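Local coordinates for chitin binding protein (Tectaria macrodonta, PDB 6IF7) that probably acts as a copper-dependent lytic polysaccharide monooxygenase of family AA10, binds chitin and is insecticidal, at residues Q62-G67 against S158-V163; S9-C14 against F69-L74; I82-P87 against S91-R96; G105-Y110 against Y145-T150. All blocks are in the same frame, centred on the assembly; numbering follows the deposited sequence.

Interaction 1: residues Q62-G67 against S158-V163; sequences QLCSAG and SHLIYV
Tyr-162 projects from its strand and donates its phenolic hydrogen to the main-chain oxygen of Leu-63, with Tyr-162 OH 2.7 Å from Leu-63 O. The hydroxyl comes in above the carbonyl plane, 36° out of it. Ala-66 N reaches the same Leu-63 O at 3.1 Å from the opposite face, closing a turn, so the oxygen is gripped by two donors. The side chains of Leu-63 and Tyr-162 cross at about a right angle. Leu-63 CB lies 4.0 Å from Tyr-162 CZ, while Leu-63 CD2 sits over one face of the ring, displaced toward its rim. Two residues back along the strand, Leu-160 turns its CD1 branch to Cys-64 SG, at 4.2 Å. The phenol owes its reach to a first torsion that sets CG opposite the backbone N (chi1 -163°) and carries the ring out to the turn. Around this shell, Cys-64 is tied by a disulfide to Cys-177 on the adjacent strand 173-182, and Tyr-162 also packs against Cys-177 and Tyr-175 there. Arg-10 of helix 10-16 lies against both Cys-64 and Leu-160. The turn 62-67 is thus fixed to the core sheet twice, covalently through sulfur and by a phenol-to-carbonyl bond. That bond gives a buried hydroxyl a main-chain acceptor and probably helps hold the accepting peptide in its orientation.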
# COMPACT_ATOMS: atom_id res chain seq x y z
N GLN A 62 -6.79 10.47 -2.84
CA GLN A 62 -7.51 9.19 -2.68
C GLN A 62 -6.68 7.99 -3.18
O GLN A 62 -7.23 6.95 -3.51
CB GLN A 62 -8.88 9.24 -3.39
CG GLN A 62 -9.86 10.27 -2.83
CD GLN A 62 -11.11 10.45 -3.70
OE1 GLN A 62 -11.79 9.49 -4.03
NE2 GLN A 62 -11.40 11.68 -4.08
N LEU A 63 -5.35 8.13 -3.20
CA LEU A 63 -4.48 7.03 -3.64
C LEU A 63 -4.62 5.77 -2.76
O LEU A 63 -4.76 4.66 -3.29
CB LEU A 63 -3.02 7.47 -3.81
CG LEU A 63 -2.69 8.01 -5.22
CD1 LEU A 63 -3.33 9.39 -5.47
CD2 LEU A 63 -1.19 8.10 -5.48
N CYS A 64 -4.62 5.94 -1.44
CA CYS A 64 -4.66 4.80 -0.52
C CYS A 64 -6.00 4.07 -0.48
O CYS A 64 -6.02 2.87 -0.24
CB CYS A 64 -4.26 5.23 0.88
SG CYS A 64 -2.57 5.85 0.99
N SER A 65 -7.10 4.78 -0.71
CA SER A 65 -8.42 4.15 -0.90
C SER A 65 -8.69 3.70 -2.33
O SER A 65 -9.66 3.01 -2.57
CB SER A 65 -9.55 5.10 -0.47
OG SER A 65 -9.65 6.22 -1.32
N ALA A 66 -7.83 4.09 -3.27
CA ALA A 66 -8.01 3.85 -4.71
C ALA A 66 -9.32 4.47 -5.23
O ALA A 66 -10.01 3.88 -6.06
CB ALA A 66 -7.94 2.35 -5.03
N GLY A 67 -9.64 5.65 -4.72
CA GLY A 67 -10.87 6.35 -5.07
C GLY A 67 -12.15 5.72 -4.56
O GLY A 67 -13.23 6.15 -4.95
N SER A 158 10.26 9.61 7.11
CA SER A 158 8.91 9.11 6.85
C SER A 158 8.57 9.18 5.37
O SER A 158 8.54 10.25 4.80
CB SER A 158 7.88 9.92 7.64
OG SER A 158 8.13 9.77 9.02
N HIS A 159 8.32 8.02 4.78
CA HIS A 159 7.95 7.90 3.40
C HIS A 159 6.82 6.88 3.27
O HIS A 159 6.36 6.32 4.28
CB HIS A 159 9.17 7.51 2.57
CG HIS A 159 10.06 8.67 2.29
ND1 HIS A 159 9.78 9.59 1.29
CD2 HIS A 159 11.18 9.10 2.90
CE1 HIS A 159 10.71 10.52 1.30
NE2 HIS A 159 11.57 10.25 2.26
N LEU A 160 6.36 6.68 2.04
CA LEU A 160 5.32 5.73 1.76
C LEU A 160 5.72 4.92 0.54
O LEU A 160 6.30 5.45 -0.42
CB LEU A 160 3.99 6.48 1.60
CG LEU A 160 2.74 5.69 1.24
CD1 LEU A 160 1.53 6.30 1.91
CD2 LEU A 160 2.51 5.62 -0.27
N ILE A 161 5.39 3.64 0.59
CA ILE A 161 5.49 2.76 -0.54
C ILE A 161 4.08 2.42 -1.03
O ILE A 161 3.22 1.97 -0.25
CB ILE A 161 6.31 1.53 -0.17
CG1 ILE A 161 7.76 1.99 0.06
CG2 ILE A 161 6.22 0.47 -1.26
CD1 ILE A 161 8.66 0.93 0.60
N TYR A 162 3.86 2.67 -2.32
CA TYR A 162 2.60 2.41 -2.99
C TYR A 162 2.82 1.22 -3.93
O TYR A 162 3.72 1.23 -4.79
CB TYR A 162 2.17 3.62 -3.79
CG TYR A 162 0.71 3.65 -4.21
CD1 TYR A 162 -0.32 3.61 -3.27
CD2 TYR A 162 0.35 3.80 -5.55
CE1 TYR A 162 -1.66 3.68 -3.64
CE2 TYR A 162 -0.98 3.89 -5.94
CZ TYR A 162 -1.99 3.82 -5.00
OH TYR A 162 -3.31 3.90 -5.40
N VAL A 163 2.02 0.18 -3.71
CA VAL A 163 2.09 -1.03 -4.52
C VAL A 163 0.78 -1.19 -5.27
O VAL A 163 -0.31 -1.17 -4.68
CB VAL A 163 2.44 -2.26 -3.65
CG1 VAL A 163 2.58 -3.52 -4.50
CG2 VAL A 163 3.74 -1.97 -2.93

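Interaction 2: residues S9-C14 against F69-L74. Unlike the reference sequence in segment 69-74: Tyr-71 (reference Phe).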
# COMPACT_ATOMS: atom_id res chain seq x y z
N SER A 9 0.75 -2.95 4.89
CA SER A 9 -0.15 -1.88 4.45
C SER A 9 -0.94 -1.30 5.62
O SER A 9 -1.11 -1.95 6.66
CB SER A 9 -1.13 -2.42 3.44
OG SER A 9 -2.00 -3.36 4.06
N ARG A 10 -1.42 -0.07 5.45
CA ARG A 10 -2.31 0.56 6.45
C ARG A 10 -3.53 -0.30 6.75
O ARG A 10 -3.89 -0.51 7.91
CB ARG A 10 -2.81 1.92 5.96
CG ARG A 10 -1.75 2.98 5.92
CD ARG A 10 -2.28 4.28 5.38
NE ARG A 10 -1.19 5.26 5.39
CZ ARG A 10 -1.26 6.48 4.85
NH1 ARG A 10 -2.38 6.93 4.27
NH2 ARG A 10 -0.20 7.27 4.91
N VAL A 11 -4.16 -0.79 5.68
CA VAL A 11 -5.39 -1.55 5.78
C VAL A 11 -5.21 -2.86 6.52
O VAL A 11 -6.00 -3.14 7.42
CB VAL A 11 -6.13 -1.69 4.42
CG1 VAL A 11 -5.47 -2.72 3.48
CG2 VAL A 11 -7.62 -1.97 4.65
N TYR A 12 -4.15 -3.61 6.21
CA TYR A 12 -3.91 -4.89 6.87
C TYR A 12 -3.45 -4.71 8.30
O TYR A 12 -3.89 -5.47 9.17
CB TYR A 12 -2.93 -5.74 6.07
CG TYR A 12 -2.68 -7.14 6.63
CD1 TYR A 12 -3.72 -7.93 7.14
CD2 TYR A 12 -1.39 -7.70 6.59
CE1 TYR A 12 -3.50 -9.23 7.59
CE2 TYR A 12 -1.13 -9.00 7.06
CZ TYR A 12 -2.19 -9.76 7.58
OH TYR A 12 -1.93 -11.02 8.06
N ARG A 13 -2.61 -3.71 8.57
CA ARG A 13 -2.22 -3.37 9.95
C ARG A 13 -3.42 -2.99 10.84
O ARG A 13 -3.53 -3.45 11.98
CB ARG A 13 -1.21 -2.23 9.96
CG ARG A 13 -0.77 -1.78 11.36
CD ARG A 13 0.28 -0.66 11.35
NE ARG A 13 1.65 -1.18 11.32
CZ ARG A 13 2.28 -1.74 12.35
NH1 ARG A 13 1.71 -1.85 13.53
NH2 ARG A 13 3.53 -2.19 12.19
N CYS A 14 -4.29 -2.11 10.34
CA CYS A 14 -5.49 -1.72 11.11
C CYS A 14 -6.40 -2.93 11.36
O CYS A 14 -6.89 -3.10 12.47
CB CYS A 14 -6.24 -0.55 10.47
SG CYS A 14 -5.30 1.00 10.48
N PHE A 69 -14.75 5.26 -1.76
CA PHE A 69 -15.26 5.89 -0.53
C PHE A 69 -15.24 4.95 0.67
O PHE A 69 -14.94 5.36 1.79
CB PHE A 69 -16.70 6.36 -0.75
CG PHE A 69 -17.19 7.33 0.26
CD1 PHE A 69 -16.76 8.65 0.22
CD2 PHE A 69 -18.07 6.94 1.24
CE1 PHE A 69 -17.22 9.56 1.15
CE2 PHE A 69 -18.53 7.85 2.18
CZ PHE A 69 -18.10 9.15 2.14
N LYS A 70 -15.59 3.70 0.43
CA LYS A 70 -15.48 2.63 1.42
C LYS A 70 -14.15 2.63 2.21
O LYS A 70 -14.15 2.46 3.42
CB LYS A 70 -15.66 1.28 0.72
CG LYS A 70 -15.40 0.05 1.57
CD LYS A 70 -15.69 -1.22 0.80
CE LYS A 70 -15.56 -2.42 1.71
NZ LYS A 70 -15.68 -3.71 0.96
N TYR A 71 -13.04 2.86 1.52
CA TYR A 71 -11.73 2.85 2.16
C TYR A 71 -11.16 4.23 2.48
O TYR A 71 -9.94 4.39 2.67
CB TYR A 71 -10.75 2.04 1.28
CG TYR A 71 -11.14 0.59 1.18
CD1 TYR A 71 -10.93 -0.29 2.25
CD2 TYR A 71 -11.74 0.08 0.02
CE1 TYR A 71 -11.29 -1.63 2.15
CE2 TYR A 71 -12.11 -1.25 -0.08
CZ TYR A 71 -11.90 -2.11 1.00
OH TYR A 71 -12.26 -3.45 0.89
N ARG A 72 -12.04 5.23 2.57
CA ARG A 72 -11.65 6.64 2.84
C ARG A 72 -10.80 6.89 4.12
O ARG A 72 -9.96 7.80 4.17
CB ARG A 72 -12.89 7.53 2.88
CG ARG A 72 -13.84 7.24 4.06
CD ARG A 72 -15.16 7.96 3.83
NE ARG A 72 -16.26 7.68 4.75
CZ ARG A 72 -16.99 6.56 4.79
NH1 ARG A 72 -16.71 5.52 4.00
NH2 ARG A 72 -18.02 6.48 5.65
N GLY A 73 -11.02 6.10 5.16
CA GLY A 73 -10.11 6.09 6.32
C GLY A 73 -8.62 5.88 6.03
O GLY A 73 -7.77 6.36 6.77
N LEU A 74 -8.30 5.17 4.95
CA LEU A 74 -6.91 4.97 4.53
C LEU A 74 -6.26 6.22 3.93
O LEU A 74 -5.04 6.26 3.76
CB LEU A 74 -6.83 3.85 3.49
CG LEU A 74 -7.40 2.48 3.89
CD1 LEU A 74 -7.17 1.49 2.77
CD2 LEU A 74 -6.76 1.95 5.17
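Arg-10 and Val-11 at the start of helix 10-16 pack against Leu-74 in the 3-10 region that runs through 69-74, part of the long connection between helix 54-57 and strand 84-86, a buried contact with one polar bond and an apolar centre. Arg-10 NH1 donates to Leu-74 O over 2.8 Å. The carbonyl oxygen lies in the guanidinium plane, at its edge, and the bond is moderately bent, with an N-H...O angle of 145°. An extended chain from CG to NE lets the arginine span to this oxygen, while its CB stays 4.0 Å from Leu-74 CD2. Val-11 forms the greasy side: Val-11 CB is 3.7 Å from Leu-74 CD1 and 3.8 Å from Leu-74 CD2, so both leucine methyls abut it. Further out, Val-11 CG2 brushes Tyr-71 CD1 at 4.4 Å, the tyrosine hydroxyl being bonded to Asp-41 O. Ser-9 is the N-cap of the helix, its OG accepting from Tyr-12 N at 3.1 Å. Phe-39 of helix 36-40 covers Val-11 and Leu-74. Arg-10 is shared with other partners, a salt bridge from NE to Asp-179 and a cation-pi contact with Trp-81. With the carboxylate and the Leu-74 carbonyl both at hand, the buried guanidinium is probably kept charged and its flat group held in one rotation, linking helix, loop and strand 173-182.

Interaction 3: residues I82-P87 against S91-R96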
# COMPACT_ATOMS: atom_id res chain seq x y z
N ILE A 82 1.72 4.11 11.90
CA ILE A 82 2.85 3.30 12.34
C ILE A 82 3.60 2.86 11.09
O ILE A 82 2.99 2.41 10.12
CB ILE A 82 2.43 2.12 13.22
CG1 ILE A 82 1.75 2.66 14.49
CG2 ILE A 82 3.66 1.28 13.63
CD1 ILE A 82 1.29 1.60 15.48
N ALA A 83 4.91 3.03 11.12
CA ALA A 83 5.75 2.89 9.95
C ALA A 83 6.76 1.75 10.15
O ALA A 83 7.20 1.49 11.26
CB ALA A 83 6.48 4.19 9.68
N THR A 84 7.08 1.08 9.05
CA THR A 84 8.05 -0.00 9.03
C THR A 84 9.42 0.58 8.70
O THR A 84 9.58 1.17 7.63
CB THR A 84 7.63 -1.08 8.01
OG1 THR A 84 6.36 -1.62 8.39
CG2 THR A 84 8.64 -2.21 7.95
N PRO A 85 10.39 0.47 9.63
CA PRO A 85 11.77 0.89 9.34
C PRO A 85 12.32 0.12 8.13
O PRO A 85 12.14 -1.08 8.05
CB PRO A 85 12.55 0.49 10.61
CG PRO A 85 11.52 0.48 11.69
CD PRO A 85 10.25 -0.01 11.03
N LEU A 86 13.00 0.82 7.23
CA LEU A 86 13.43 0.27 5.96
C LEU A 86 14.80 0.87 5.57
O LEU A 86 14.94 2.07 5.59
CB LEU A 86 12.37 0.64 4.91
CG LEU A 86 12.43 0.07 3.51
CD1 LEU A 86 12.80 -1.39 3.51
CD2 LEU A 86 11.10 0.24 2.81
N PRO A 87 15.81 0.04 5.21
CA PRO A 87 17.06 0.67 4.72
C PRO A 87 16.94 1.23 3.30
O PRO A 87 16.37 0.59 2.41
CB PRO A 87 18.07 -0.48 4.77
CG PRO A 87 17.24 -1.71 4.72
CD PRO A 87 16.01 -1.38 5.52
N SER A 91 19.46 -4.10 -1.08
CA SER A 91 18.79 -5.08 -1.94
C SER A 91 18.21 -6.29 -1.20
O SER A 91 17.60 -7.15 -1.83
CB SER A 91 19.77 -5.56 -3.01
OG SER A 91 20.87 -6.15 -2.36
N SER A 92 18.40 -6.37 0.11
CA SER A 92 18.00 -7.53 0.88
C SER A 92 16.66 -7.43 1.64
O SER A 92 16.28 -8.37 2.35
CB SER A 92 19.10 -7.83 1.89
OG SER A 92 20.30 -8.05 1.19
N PHE A 93 15.94 -6.31 1.55
CA PHE A 93 14.72 -6.24 2.35
C PHE A 93 13.74 -7.32 1.89
O PHE A 93 13.51 -7.43 0.69
CB PHE A 93 14.07 -4.91 2.29
CG PHE A 93 12.97 -4.77 3.30
CD1 PHE A 93 13.27 -4.46 4.61
CD2 PHE A 93 11.64 -5.00 2.94
CE1 PHE A 93 12.25 -4.32 5.55
CE2 PHE A 93 10.61 -4.86 3.88
CZ PHE A 93 10.93 -4.53 5.18
N PRO A 94 13.19 -8.12 2.85
CA PRO A 94 12.23 -9.19 2.50
C PRO A 94 10.82 -8.64 2.28
O PRO A 94 9.98 -8.68 3.20
CB PRO A 94 12.32 -10.15 3.69
CG PRO A 94 12.76 -9.32 4.84
CD PRO A 94 13.52 -8.14 4.29
N PHE A 95 10.57 -8.12 1.08
CA PHE A 95 9.24 -7.63 0.73
C PHE A 95 8.26 -8.82 0.63
O PHE A 95 8.57 -9.85 -0.02
CB PHE A 95 9.19 -6.83 -0.58
CG PHE A 95 10.05 -5.60 -0.59
CD1 PHE A 95 9.61 -4.42 0.00
CD2 PHE A 95 11.30 -5.61 -1.23
CE1 PHE A 95 10.39 -3.27 -0.02
CE2 PHE A 95 12.09 -4.47 -1.26
CZ PHE A 95 11.63 -3.31 -0.65
N ARG A 96 7.09 -8.65 1.25
CA ARG A 96 6.04 -9.68 1.23
C ARG A 96 4.70 -9.04 0.95
O ARG A 96 4.39 -8.01 1.51
CB ARG A 96 5.96 -10.40 2.57
CG ARG A 96 7.27 -11.02 3.03
CD ARG A 96 7.62 -12.27 2.26
NE ARG A 96 8.87 -12.86 2.75
CZ ARG A 96 10.10 -12.68 2.23
NH1 ARG A 96 10.33 -11.92 1.14
NH2 ARG A 96 11.13 -13.29 2.79
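Leu-86 lays one methyl on the face of Phe-93: Leu-86 CD1 is 3.5 Å from the ring centroid and 20° off the ring normal, a close CH-pi contact. The methyl sits somewhat toward the CG-CD1 side, where Leu-86 CD1 to Phe-93 CD1 is 3.3 Å, and the two side chains cross at about a right angle. In Leu-86 a first torsion placing CG opposite the backbone N (chi1 -172°) brings the branch end over the ring, although its CB does not aim there. Pro-94 CD takes the other face, 3.5 Å above the ring plane, so the phenyl group is sandwiched between leucine and proline. One ring edge turns to Phe-95, with Phe-93 CD2 3.6 Å above the plane of that second ring. Pro-87 CD, 4.2 Å from Phe-93 CD1, and Thr-84 CG2, 4.3 Å from Phe-93 CZ, approach obliquely. Pro-94 is the centre of an inverse gamma turn, spanned by a weak bond from Phe-95 N to Phe-93 O, and this sharp bend separates Phe-93 from strand 95-99. Strand 84-86 runs parallel to 173-182 in the mixed sheet, whereas 95-99 belongs to the antiparallel sheet with 2-6 and 144-147. The contact therefore closes a short crossing from one sheet to the other at the partly exposed margin of the beta sandwich, the immunoglobulin-like or fibronectin III-like core found in AA10 enzymes.

Interaction 4: residues G105-Y110 against Y145-T150. With NAG (2-acetamido-2-deoxy-beta-D-glucopyranose), chain B; NAG (2-acetamido-2-deoxy-beta-D-glucopyranose), chain C.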
# COMPACT_ATOMS: atom_id res chain seq x y z
N GLY A 105 -0.69 -11.87 -12.23
CA GLY A 105 -0.55 -10.41 -12.28
C GLY A 105 0.87 -9.95 -11.99
O GLY A 105 1.76 -10.75 -11.74
N PHE A 106 1.06 -8.64 -12.04
CA PHE A 106 2.36 -8.03 -11.74
C PHE A 106 2.21 -6.92 -10.72
O PHE A 106 1.16 -6.28 -10.63
CB PHE A 106 3.04 -7.51 -13.02
CG PHE A 106 2.30 -6.41 -13.73
CD1 PHE A 106 2.50 -5.06 -13.39
CD2 PHE A 106 1.47 -6.70 -14.81
CE1 PHE A 106 1.84 -4.05 -14.09
CE2 PHE A 106 0.82 -5.68 -15.52
CZ PHE A 106 1.00 -4.36 -15.15
N PHE A 107 3.29 -6.70 -9.99
CA PHE A 107 3.32 -5.73 -8.92
C PHE A 107 4.27 -4.60 -9.27
O PHE A 107 5.47 -4.84 -9.46
CB PHE A 107 3.82 -6.37 -7.62
CG PHE A 107 2.95 -7.47 -7.10
CD1 PHE A 107 3.07 -8.77 -7.59
CD2 PHE A 107 2.01 -7.22 -6.10
CE1 PHE A 107 2.27 -9.80 -7.09
CE2 PHE A 107 1.21 -8.24 -5.61
CZ PHE A 107 1.34 -9.53 -6.10
N GLU A 108 3.75 -3.37 -9.28
CA GLU A 108 4.58 -2.16 -9.38
C GLU A 108 4.75 -1.54 -7.99
O GLU A 108 3.77 -1.30 -7.30
CB GLU A 108 3.92 -1.15 -10.32
CG GLU A 108 3.76 -1.60 -11.77
CD GLU A 108 2.94 -0.63 -12.61
OE1 GLU A 108 2.48 0.41 -12.05
OE2 GLU A 108 2.80 -0.89 -13.84
N PHE A 109 6.01 -1.29 -7.60
CA PHE A 109 6.36 -0.62 -6.33
C PHE A 109 6.83 0.80 -6.59
O PHE A 109 7.83 1.01 -7.27
CB PHE A 109 7.49 -1.35 -5.59
CG PHE A 109 7.09 -2.62 -4.92
CD1 PHE A 109 6.58 -3.68 -5.65
CD2 PHE A 109 7.30 -2.79 -3.56
CE1 PHE A 109 6.26 -4.88 -5.04
CE2 PHE A 109 6.97 -3.98 -2.95
CZ PHE A 109 6.45 -5.03 -3.69
N TYR A 110 6.14 1.77 -6.00
CA TYR A 110 6.54 3.17 -6.06
C TYR A 110 6.88 3.62 -4.67
O TYR A 110 6.28 3.15 -3.70
CB TYR A 110 5.40 4.04 -6.59
CG TYR A 110 4.99 3.70 -8.01
CD1 TYR A 110 4.09 2.64 -8.27
CD2 TYR A 110 5.53 4.39 -9.12
CE1 TYR A 110 3.72 2.32 -9.56
CE2 TYR A 110 5.15 4.07 -10.42
CZ TYR A 110 4.24 3.03 -10.64
OH TYR A 110 3.84 2.68 -11.90
N TYR A 145 3.49 -13.67 -1.48
CA TYR A 145 4.44 -13.40 -2.54
C TYR A 145 5.71 -12.81 -1.92
O TYR A 145 5.64 -11.87 -1.14
CB TYR A 145 3.86 -12.44 -3.56
CG TYR A 145 2.77 -13.00 -4.43
CD1 TYR A 145 3.05 -13.96 -5.41
CD2 TYR A 145 1.45 -12.53 -4.32
CE1 TYR A 145 2.05 -14.45 -6.25
CE2 TYR A 145 0.44 -13.01 -5.15
CZ TYR A 145 0.74 -13.97 -6.11
OH TYR A 145 -0.27 -14.42 -6.90
N GLN A 146 6.86 -13.39 -2.26
CA GLN A 146 8.18 -12.89 -1.89
C GLN A 146 8.74 -12.11 -3.07
O GLN A 146 8.81 -12.61 -4.19
CB GLN A 146 9.13 -14.05 -1.56
CG GLN A 146 8.56 -15.02 -0.54
CD GLN A 146 9.59 -15.89 0.12
OE1 GLN A 146 10.63 -16.21 -0.45
NE2 GLN A 146 9.31 -16.30 1.34
N ILE A 147 9.16 -10.88 -2.81
CA ILE A 147 9.58 -9.94 -3.84
C ILE A 147 10.96 -9.37 -3.46
O ILE A 147 11.20 -9.00 -2.30
CB ILE A 147 8.49 -8.83 -4.01
CG1 ILE A 147 7.21 -9.47 -4.62
CG2 ILE A 147 9.00 -7.64 -4.83
CD1 ILE A 147 5.98 -8.61 -4.55
N THR A 148 11.84 -9.29 -4.45
CA THR A 148 13.20 -8.76 -4.26
C THR A 148 13.42 -7.51 -5.09
O THR A 148 13.01 -7.43 -6.27
CB THR A 148 14.26 -9.80 -4.65
OG1 THR A 148 13.94 -10.32 -5.95
CG2 THR A 148 14.31 -10.93 -3.62
N GLY A 149 14.07 -6.52 -4.48
CA GLY A 149 14.44 -5.31 -5.18
C GLY A 149 15.37 -4.49 -4.34
O GLY A 149 15.56 -4.75 -3.15
N THR A 150 15.96 -3.49 -4.98
CA THR A 150 16.82 -2.53 -4.33
C THR A 150 15.97 -1.30 -3.99
O THR A 150 15.28 -0.75 -4.86
CB THR A 150 18.02 -2.18 -5.22
OG1 THR A 150 18.81 -3.35 -5.43
CG2 THR A 150 18.92 -1.10 -4.56
C1 NAG B . 5.45 -3.37 -15.36
C2 NAG B . 5.19 -2.24 -16.35
C3 NAG B . 3.96 -2.58 -17.14
C4 NAG B . 4.15 -3.90 -17.87
C5 NAG B . 4.44 -5.00 -16.87
C6 NAG B . 4.78 -6.29 -17.59
C7 NAG B . 5.76 0.05 -15.77
C8 NAG B . 5.34 1.27 -15.02
N2 NAG B . 4.94 -0.98 -15.68
O3 NAG B . 3.71 -1.54 -18.10
O4 NAG B . 2.96 -4.18 -18.60
O5 NAG B . 5.56 -4.62 -16.07
O6 NAG B . 5.11 -7.27 -16.61
O7 NAG B . 6.77 0.00 -16.43
C1 NAG C . 3.19 -4.53 -19.96
C2 NAG C . 1.89 -5.05 -20.57
C3 NAG C . 2.08 -5.39 -22.04
C4 NAG C . 2.78 -4.26 -22.78
C5 NAG C . 4.01 -3.76 -22.05
C6 NAG C . 4.63 -2.63 -22.88
C7 NAG C . 0.15 -6.23 -19.30
C8 NAG C . -0.32 -7.54 -18.74
N2 NAG C . 1.36 -6.22 -19.89
O3 NAG C . 0.80 -5.55 -22.60
O4 NAG C . 3.16 -4.69 -24.08
O5 NAG C . 3.62 -3.39 -20.72
O6 NAG C . 5.49 -1.85 -22.09
O7 NAG C . -0.59 -5.26 -19.23
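Phe-107 turns an edge to the face of Tyr-145 on the buried side of strand 105-110, whose other side packs against a sugar chain. The edge-to-face pair has centroids 5.2 Å apart and planes at 62°, with Phe-107 CZ 3.5 Å from Tyr-145 CD2. Ile-147 puts its CD1 over one face of Phe-107 and, near the ring plane, against the edge of Phe-109, where Ile-147 CD1 to Phe-109 CZ is 3.7 Å; the methyl sits in the corner formed by the two rings. Strand 105-110 lies in the mixed sheet and 145-147 in the antiparallel one. Their short axes pass 10.6 Å apart, so these apolar groups fill the interior of a beta sandwich. The Tyr-145 hydroxyl is bonded to the backbone N of His-103, a copper ligand. On the outer face, Phe-106, its CG between the backbone N and the carbonyl carbon (chi1 63°), lies flat beneath the first N-acetylglucosamine (chain B), whose C5 is 3.7 Å above the ring centre. Glu-108 extends alongside, its OE2 accepting from N2 of that sugar at 2.8 Å in a nearly straight bond (169°). Tyr-110 OH, 2.7 Å from Glu-108 OE1, holds the carboxylate toward the acetamide; Arg-55 also bonds that hydroxyl. Asn-134 and Thr-136 of the same pocket fit an N-glycosylation sequon, consistent with an N-linked glycan.

From the N terminus, segment 9-14 opens interaction 2. Segment 62-67 then opens interaction 1, and 69-74 closes interaction 2, so these two contacts cross; they touch where Cys-64 and Leu-160 meet Arg-10. Interaction 3 closes the short loop from 82-87 to 91-96, and interaction 4 follows in series, closing a longer loop from 105-110 to 145-150. Both are nested within the loop that interaction 1 closes at 158-163. Interaction 2 joins helix 10-16 to the long loop, interaction 1 ties that same loop to the mixed sheet, and 3 and 4 join the two sheets. Main-chain bonds run between Phe-95 and Ile-147 and between Tyr-162 and Tyr-110.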